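Local structure of Sodium/calcium exchanger membrane region domain-containing protein (Archaeoglobus fulgidus, 4KPP) at residues A[20-24]-A[218-223]. The protein is a membrane transporter of the sodium/calcium exchanger family that probably moves calcium ions across the membrane in exchange for protons. Residues are numbered along the deposited sequence; the frame is centred on the assembly and turned at random.
Sequences WLISL and FTILMS. With OLA (oleic acid), chain F.
Trp20 reaches across with the edge of its indole, NE1 donating to the backbone O of Met222 at 3.0 Å in a nearly straight bond (175°). The acceptor lies almost in the indole plane, whereas NE1 sits tilted from the plane of the Met222 carbonyl. CG of Trp20 stands anti to the backbone N (chi1 178°), beside the carbonyl carbon, which brings the NE1 edge of the ring to the Met222 carbonyl. Ser223 OG lies oblique to the ring, 3.1 Å from Trp20 CD1, but bonds instead to Thr219 O at 2.6 Å, one turn back. The accepting carbonyl belongs to the first residue to leave helical geometry after helix 202-221, and Ser223 occupies the N-cap position of helix 224-237. The contact joins this break between consecutive helices, within a predicted transmembrane span of the exchanger fold, to the short helix 18-25, the second of the chain. Replacing Trp20 by an alanine would remove the indole and is likely to leave the Met222 carbonyl without this N-H donor and a gap beside Ser223 and Leu24. Leu24 lays CG over one face of the indole, offset toward the rim, and sends CD1 to Met222 CB at 3.8 Å. Met222, bent at chi2 and chi3, passes CG over a face of the Phe218 ring and turns CE to within 3.7 Å of C5 of the bound oleic acid. The lipid chain also runs past the Phe218 ring edge, with C6 3.8 Å from Leu24 CB. Leu21 crosses Thr219 at about a right angle, CD1 lying 3.8 Å from OG1, a hydroxyl hydrogen-bonded to Phe215 O.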
loop_
_atom_site.group_PDB
_atom_site.type_symbol
_atom_site.label_atom_id
_atom_site.label_comp_id
_atom_site.label_asym_id
_atom_site.label_seq_id
_atom_site.Cartn_x
_atom_site.Cartn_y
_atom_site.Cartn_z
ATOM N N TRP A 20 -20.120 -8.339 10.978
ATOM C CA TRP A 20 -19.315 -9.520 10.701
ATOM C C TRP A 20 -18.916 -10.279 11.967
ATOM O O TRP A 20 -18.978 -11.507 12.000
ATOM C CB TRP A 20 -18.076 -9.181 9.871
ATOM C CG TRP A 20 -17.228 -10.386 9.631
ATOM C CD1 TRP A 20 -15.939 -10.582 10.044
ATOM C CD2 TRP A 20 -17.620 -11.590 8.957
ATOM N NE1 TRP A 20 -15.501 -11.826 9.654
ATOM C CE2 TRP A 20 -16.514 -12.464 8.987
ATOM C CE3 TRP A 20 -18.795 -12.009 8.324
ATOM C CZ2 TRP A 20 -16.551 -13.734 8.410
ATOM C CZ3 TRP A 20 -18.828 -13.271 7.750
ATOM C CH2 TRP A 20 -17.711 -14.117 7.796
ATOM N N LEU A 21 -18.507 -9.551 13.004
ATOM C CA LEU A 21 -18.079 -10.180 14.254
ATOM C C LEU A 21 -19.211 -10.943 14.941
ATOM O O LEU A 21 -19.004 -12.039 15.465
ATOM C CB LEU A 21 -17.476 -9.147 15.210
ATOM C CG LEU A 21 -16.038 -8.719 14.901
ATOM C CD1 LEU A 21 -15.544 -7.697 15.915
ATOM C CD2 LEU A 21 -15.110 -9.926 14.855
ATOM N N ILE A 22 -20.403 -10.356 14.939
ATOM C CA ILE A 22 -21.581 -11.018 15.484
ATOM C C ILE A 22 -21.895 -12.277 14.681
ATOM O O ILE A 22 -22.221 -13.323 15.247
ATOM C CB ILE A 22 -22.795 -10.070 15.492
ATOM C CG1 ILE A 22 -22.573 -8.948 16.509
ATOM C CG2 ILE A 22 -24.079 -10.830 15.790
ATOM C CD1 ILE A 22 -23.499 -7.763 16.334
ATOM N N SER A 23 -21.773 -12.173 13.359
ATOM C CA SER A 23 -22.000 -13.307 12.469
ATOM C C SER A 23 -21.015 -14.439 12.749
ATOM O O SER A 23 -21.374 -15.613 12.679
ATOM C CB SER A 23 -21.895 -12.876 11.003
ATOM O OG SER A 23 -22.829 -11.855 10.703
ATOM N N LEU A 24 -19.774 -14.080 13.063
ATOM C CA LEU A 24 -18.769 -15.070 13.436
ATOM C C LEU A 24 -19.116 -15.716 14.773
ATOM O O LEU A 24 -19.007 -16.933 14.932
ATOM C CB LEU A 24 -17.382 -14.433 13.522
ATOM C CG LEU A 24 -16.581 -14.254 12.234
ATOM C CD1 LEU A 24 -15.256 -13.570 12.534
ATOM C CD2 LEU A 24 -16.351 -15.597 11.555
ATOM N N PHE A 218 -7.093 -8.137 15.419
ATOM C CA PHE A 218 -7.868 -9.363 15.576
ATOM C C PHE A 218 -8.978 -9.437 14.535
ATOM O O PHE A 218 -9.184 -10.474 13.905
ATOM C CB PHE A 218 -8.460 -9.443 16.984
ATOM C CG PHE A 218 -9.473 -10.542 17.161
ATOM C CD1 PHE A 218 -9.067 -11.858 17.326
ATOM C CD2 PHE A 218 -10.830 -10.256 17.181
ATOM C CE1 PHE A 218 -9.998 -12.868 17.496
ATOM C CE2 PHE A 218 -11.764 -11.265 17.349
ATOM C CZ PHE A 218 -11.345 -12.570 17.507
ATOM N N THR A 219 -9.686 -8.325 14.358
ATOM C CA THR A 219 -10.790 -8.253 13.410
ATOM C C THR A 219 -10.342 -8.552 11.981
ATOM O O THR A 219 -10.976 -9.335 11.276
ATOM C CB THR A 219 -11.469 -6.876 13.463
ATOM O OG1 THR A 219 -12.120 -6.721 14.728
ATOM C CG2 THR A 219 -12.497 -6.740 12.353
ATOM N N ILE A 220 -9.245 -7.931 11.564
ATOM C CA ILE A 220 -8.694 -8.166 10.233
ATOM C C ILE A 220 -8.364 -9.644 10.002
ATOM O O ILE A 220 -8.738 -10.216 8.976
ATOM C CB ILE A 220 -7.447 -7.293 9.983
ATOM C CG1 ILE A 220 -7.853 -5.820 9.884
ATOM C CG2 ILE A 220 -6.721 -7.730 8.722
ATOM C CD1 ILE A 220 -6.699 -4.876 9.625
ATOM N N LEU A 221 -7.684 -10.262 10.963
ATOM C CA LEU A 221 -7.301 -11.667 10.842
ATOM C C LEU A 221 -8.513 -12.603 10.819
ATOM O O LEU A 221 -8.452 -13.692 10.248
ATOM C CB LEU A 221 -6.331 -12.066 11.960
ATOM C CG LEU A 221 -5.018 -11.274 12.013
ATOM C CD1 LEU A 221 -4.163 -11.687 13.206
ATOM C CD2 LEU A 221 -4.239 -11.409 10.710
ATOM N N MET A 222 -9.610 -12.171 11.438
ATOM C CA MET A 222 -10.843 -12.957 11.457
ATOM C C MET A 222 -11.763 -12.614 10.287
ATOM O O MET A 222 -12.890 -13.099 10.217
ATOM C CB MET A 222 -11.595 -12.753 12.775
ATOM C CG MET A 222 -10.821 -13.176 14.013
ATOM S SD MET A 222 -10.526 -14.954 14.086
ATOM C CE MET A 222 -12.210 -15.555 14.177
ATOM N N SER A 223 -11.276 -11.790 9.365
ATOM C CA SER A 223 -12.110 -11.312 8.266
ATOM C C SER A 223 -11.552 -11.585 6.863
ATOM O O SER A 223 -12.318 -11.752 5.912
ATOM C CB SER A 223 -12.376 -9.812 8.427
ATOM O OG SER A 223 -13.051 -9.541 9.644
HETATM C C3 OLA F . -16.025 -18.035 15.772
HETATM C C4 OLA F . -15.487 -17.307 16.997
HETATM C C5 OLA F . -14.951 -15.928 16.628
HETATM C C6 OLA F . -15.952 -14.835 16.986
HETATM C C7 OLA F . -15.242 -13.632 17.597
HETATM C C8 OLA F . -16.175 -12.847 18.510
#